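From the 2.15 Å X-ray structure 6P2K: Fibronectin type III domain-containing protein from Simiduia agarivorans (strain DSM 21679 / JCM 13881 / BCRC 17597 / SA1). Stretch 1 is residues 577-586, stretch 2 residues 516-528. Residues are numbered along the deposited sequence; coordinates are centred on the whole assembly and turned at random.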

# COMPACT_ATOMS: atom_id res chain seq x y z
N PRO B 577 -26.80 -24.99 -20.53
CA PRO B 577 -26.48 -25.12 -19.10
C PRO B 577 -25.26 -25.98 -18.80
O PRO B 577 -24.63 -25.78 -17.76
CB PRO B 577 -27.76 -25.73 -18.51
CG PRO B 577 -28.44 -26.39 -19.67
CD PRO B 577 -28.14 -25.52 -20.85
N THR B 578 -24.91 -26.93 -19.67
CA THR B 578 -23.77 -27.81 -19.41
C THR B 578 -22.76 -27.88 -20.55
O THR B 578 -21.70 -28.48 -20.35
CB THR B 578 -24.24 -29.24 -19.10
OG1 THR B 578 -24.88 -29.80 -20.25
CG2 THR B 578 -25.22 -29.25 -17.93
N ASN B 579 -23.05 -27.32 -21.72
CA ASN B 579 -22.15 -27.39 -22.87
C ASN B 579 -21.81 -25.96 -23.29
O ASN B 579 -22.63 -25.28 -23.92
CB ASN B 579 -22.79 -28.17 -24.01
CG ASN B 579 -21.83 -28.45 -25.14
OD1 ASN B 579 -20.72 -27.91 -25.19
ND2 ASN B 579 -22.25 -29.31 -26.07
N GLU B 580 -20.59 -25.51 -22.96
CA GLU B 580 -20.23 -24.13 -23.27
C GLU B 580 -20.03 -23.90 -24.77
O GLU B 580 -19.87 -22.74 -25.17
CB GLU B 580 -18.97 -23.72 -22.50
CG GLU B 580 -17.67 -24.38 -22.92
CD GLU B 580 -16.49 -23.90 -22.09
OE1 GLU B 580 -16.00 -24.68 -21.25
OE2 GLU B 580 -16.05 -22.74 -22.28
N LYS B 581 -20.07 -24.94 -25.59
CA LYS B 581 -20.00 -24.79 -27.04
C LYS B 581 -21.35 -24.54 -27.70
O LYS B 581 -21.40 -24.45 -28.93
CB LYS B 581 -19.38 -26.04 -27.68
CG LYS B 581 -17.97 -26.38 -27.23
CD LYS B 581 -17.51 -27.66 -27.91
CE LYS B 581 -16.00 -27.69 -28.09
NZ LYS B 581 -15.32 -28.22 -26.88
N VAL B 582 -22.43 -24.44 -26.93
CA VAL B 582 -23.76 -24.24 -27.48
C VAL B 582 -24.39 -23.03 -26.81
O VAL B 582 -24.31 -22.88 -25.59
CB VAL B 582 -24.66 -25.48 -27.30
CG1 VAL B 582 -26.07 -25.20 -27.76
CG2 VAL B 582 -24.08 -26.66 -28.06
N VAL B 583 -25.01 -22.16 -27.61
CA VAL B 583 -25.66 -20.96 -27.11
C VAL B 583 -26.94 -20.73 -27.92
O VAL B 583 -26.97 -20.96 -29.13
CB VAL B 583 -24.73 -19.73 -27.18
CG1 VAL B 583 -24.38 -19.38 -28.62
CG2 VAL B 583 -25.35 -18.54 -26.47
N PHE B 584 -27.99 -20.29 -27.23
CA PHE B 584 -29.24 -19.90 -27.86
C PHE B 584 -29.48 -18.42 -27.60
O PHE B 584 -28.94 -17.83 -26.66
CB PHE B 584 -30.44 -20.70 -27.32
CG PHE B 584 -30.23 -22.19 -27.31
CD1 PHE B 584 -29.63 -22.81 -26.23
CD2 PHE B 584 -30.65 -22.97 -28.37
CE1 PHE B 584 -29.44 -24.18 -26.21
CE2 PHE B 584 -30.47 -24.34 -28.36
CZ PHE B 584 -29.86 -24.95 -27.28
N PHE B 585 -30.30 -17.81 -28.46
CA PHE B 585 -30.77 -16.45 -28.20
C PHE B 585 -32.03 -16.20 -29.01
O PHE B 585 -32.29 -16.87 -30.01
CB PHE B 585 -29.69 -15.40 -28.51
CG PHE B 585 -29.35 -15.25 -29.97
CD1 PHE B 585 -28.44 -16.10 -30.57
CD2 PHE B 585 -29.92 -14.24 -30.73
CE1 PHE B 585 -28.11 -15.95 -31.91
CE2 PHE B 585 -29.60 -14.09 -32.06
CZ PHE B 585 -28.69 -14.95 -32.66
N SER B 586 -32.81 -15.22 -28.55
CA SER B 586 -34.02 -14.80 -29.24
C SER B 586 -33.67 -13.58 -30.09
O SER B 586 -33.25 -12.55 -29.57
CB SER B 586 -35.13 -14.47 -28.25
OG SER B 586 -34.67 -13.61 -27.22
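Stretch 2 (516-528) VSPANPAKVFMFS

Stretch 2 meets stretch 1 through two loops and, farther along, two strands whose backbones stay well apart and touch through side chains. In register, Pro577 lies nearest Pro518 (CA to CA, 5.4 Å) and Thr578 nearest Ala519 (CA to CA, 4.8 Å); by Phe585 and Phe527 the CA atoms are 9.2 Å apart. The two chains run the same way along the contact, and each passes from a loop into an extended strand that carries the rest of the stretch. No backbone hydrogen bond joins them.

At the loop end the backbones come close, and a small alanine side chain fits between them. Ala519 CB, directed toward stretch 1, rests 3.6 Å from Thr578 C, mainly against backbone, with Glu580 CB 4.2 Å from Ala519 CB; Pro577 and Thr578 turn their CA-to-CB bonds away. Each stretch then makes a type I turn, Asn579 to Val582 and Asn520 to Lys523, closed by Val582 N to Asn579 O (3.1 Å) and Lys523 N to Asn520 O (2.8 Å). Asparagine suits the first position of both: with chi1 in t, its OD1 reaches the backbone NH two residues on, Asn579 OD1 accepting from Lys581 N at 3.1 Å and Asn520 OD1 from Ala522 N at 3.3 Å.

This leaves the amide nitrogen of Asn520 free to face Glu580, the polar centre of the contact. With chi1 in p and chi2 in t, Glu580 extends so that its OE2 accepts from Asn520 ND2 (3.0 Å, nearly linear at 175°) and forms a salt bridge with Lys523 NZ (2.7 Å). Lysine has the length for this: t, t, m, t along its chain, the m at chi3 bending an otherwise extended chain. A water, accepting from Lys523 NZ at 2.6 Å and donating to Glu580 O at 2.8 Å, ties the ammonium to the backbone as well.

Beyond the turns the contact becomes apolar. In the strands alternate side chains face across the gap: Val583 and Phe585 from one, Phe525 and Phe527 from the other. Phe525, chi1 m, offers a ring face to Val583, whose CG2 lies 4.2 Å from the centroid of the Phe525 ring and only 5° off its normal, a CH-pi contact; Glu580 O lies at the ring's edge, 4.2 Å from Phe525 CZ. Phe585 (chi1 p) and Phe527 (chi1 t) meet obliquely, planes at 44°, with Phe585 CE2 3.7 Å from Phe527 CE2. Long aromatic side chains suit this place, bridging backbones too far apart to pair.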

# COMPACT_ATOMS: atom_id res chain seq x y z
N VAL B 516 -23.77 -14.89 -19.09
CA VAL B 516 -22.64 -15.70 -18.66
C VAL B 516 -22.98 -17.17 -18.86
O VAL B 516 -24.11 -17.61 -18.59
CB VAL B 516 -22.30 -15.40 -17.19
CG1 VAL B 516 -21.16 -16.27 -16.71
CG2 VAL B 516 -21.96 -13.93 -17.02
N SER B 517 -22.02 -17.94 -19.36
CA SER B 517 -22.22 -19.37 -19.54
C SER B 517 -22.27 -20.08 -18.19
O SER B 517 -21.31 -19.98 -17.42
CB SER B 517 -21.10 -19.97 -20.38
OG SER B 517 -20.95 -21.36 -20.14
N PRO B 518 -23.35 -20.79 -17.86
CA PRO B 518 -23.36 -21.54 -16.60
C PRO B 518 -22.34 -22.66 -16.57
O PRO B 518 -21.85 -23.01 -15.49
CB PRO B 518 -24.80 -22.08 -16.52
CG PRO B 518 -25.60 -21.20 -17.41
CD PRO B 518 -24.67 -20.81 -18.53
N ALA B 519 -21.99 -23.23 -17.73
CA ALA B 519 -21.00 -24.29 -17.77
C ALA B 519 -19.60 -23.76 -17.52
O ALA B 519 -18.74 -24.49 -17.02
CB ALA B 519 -21.06 -25.02 -19.11
N ASN B 520 -19.35 -22.50 -17.86
CA ASN B 520 -18.04 -21.88 -17.68
C ASN B 520 -18.26 -20.41 -17.36
O ASN B 520 -18.26 -19.56 -18.25
CB ASN B 520 -17.15 -22.05 -18.91
CG ASN B 520 -15.78 -21.40 -18.75
OD1 ASN B 520 -15.43 -20.92 -17.68
ND2 ASN B 520 -15.01 -21.40 -19.83
N PRO B 521 -18.45 -20.08 -16.08
CA PRO B 521 -18.81 -18.70 -15.72
C PRO B 521 -17.71 -17.68 -15.97
O PRO B 521 -17.91 -16.50 -15.68
CB PRO B 521 -19.13 -18.80 -14.22
CG PRO B 521 -18.38 -20.01 -13.75
CD PRO B 521 -18.39 -20.97 -14.91
N ALA B 522 -16.56 -18.08 -16.51
CA ALA B 522 -15.58 -17.11 -16.97
C ALA B 522 -15.88 -16.62 -18.38
O ALA B 522 -15.34 -15.59 -18.80
CB ALA B 522 -14.17 -17.72 -16.93
N LYS B 523 -16.75 -17.32 -19.11
CA LYS B 523 -17.06 -17.01 -20.50
C LYS B 523 -18.35 -16.20 -20.56
O LYS B 523 -19.36 -16.58 -19.96
CB LYS B 523 -17.21 -18.31 -21.31
CG LYS B 523 -17.70 -18.12 -22.73
CD LYS B 523 -17.51 -19.41 -23.54
CE LYS B 523 -16.03 -19.76 -23.68
NZ LYS B 523 -15.81 -21.05 -24.40
N VAL B 524 -18.31 -15.08 -21.29
CA VAL B 524 -19.42 -14.14 -21.35
C VAL B 524 -19.79 -13.89 -22.81
O VAL B 524 -18.91 -13.63 -23.64
CB VAL B 524 -19.08 -12.80 -20.66
CG1 VAL B 524 -20.32 -11.91 -20.59
CG2 VAL B 524 -18.52 -13.05 -19.26
N PHE B 525 -21.09 -13.97 -23.12
CA PHE B 525 -21.62 -13.69 -24.45
C PHE B 525 -22.33 -12.34 -24.45
O PHE B 525 -22.89 -11.92 -23.44
CB PHE B 525 -22.61 -14.77 -24.90
CG PHE B 525 -22.00 -16.13 -25.07
CD1 PHE B 525 -21.42 -16.51 -26.27
CD2 PHE B 525 -22.04 -17.05 -24.03
CE1 PHE B 525 -20.87 -17.77 -26.42
CE2 PHE B 525 -21.49 -18.31 -24.17
CZ PHE B 525 -20.91 -18.67 -25.37
N MET B 526 -22.33 -11.69 -25.62
CA MET B 526 -23.03 -10.42 -25.79
C MET B 526 -23.37 -10.24 -27.27
O MET B 526 -22.60 -10.65 -28.14
CB MET B 526 -22.20 -9.24 -25.28
CG MET B 526 -20.88 -9.05 -26.01
SD MET B 526 -19.50 -8.67 -24.90
CE MET B 526 -19.30 -10.24 -24.04
N PHE B 527 -24.52 -9.63 -27.54
CA PHE B 527 -24.95 -9.36 -28.90
C PHE B 527 -25.02 -7.85 -29.11
O PHE B 527 -25.84 -7.17 -28.48
CB PHE B 527 -26.30 -10.01 -29.21
CG PHE B 527 -26.54 -10.25 -30.68
CD1 PHE B 527 -26.71 -9.19 -31.56
CD2 PHE B 527 -26.57 -11.54 -31.19
CE1 PHE B 527 -26.92 -9.40 -32.92
CE2 PHE B 527 -26.78 -11.77 -32.54
CZ PHE B 527 -26.95 -10.70 -33.41
N SER B 528 -24.17 -7.34 -29.99
CA SER B 528 -24.13 -5.92 -30.33
C SER B 528 -25.16 -5.67 -31.43
O SER B 528 -25.02 -6.19 -32.54
CB SER B 528 -22.73 -5.52 -30.78
OG SER B 528 -22.64 -4.12 -30.96
O HOH W 1 -17.45 -21.85 -26.30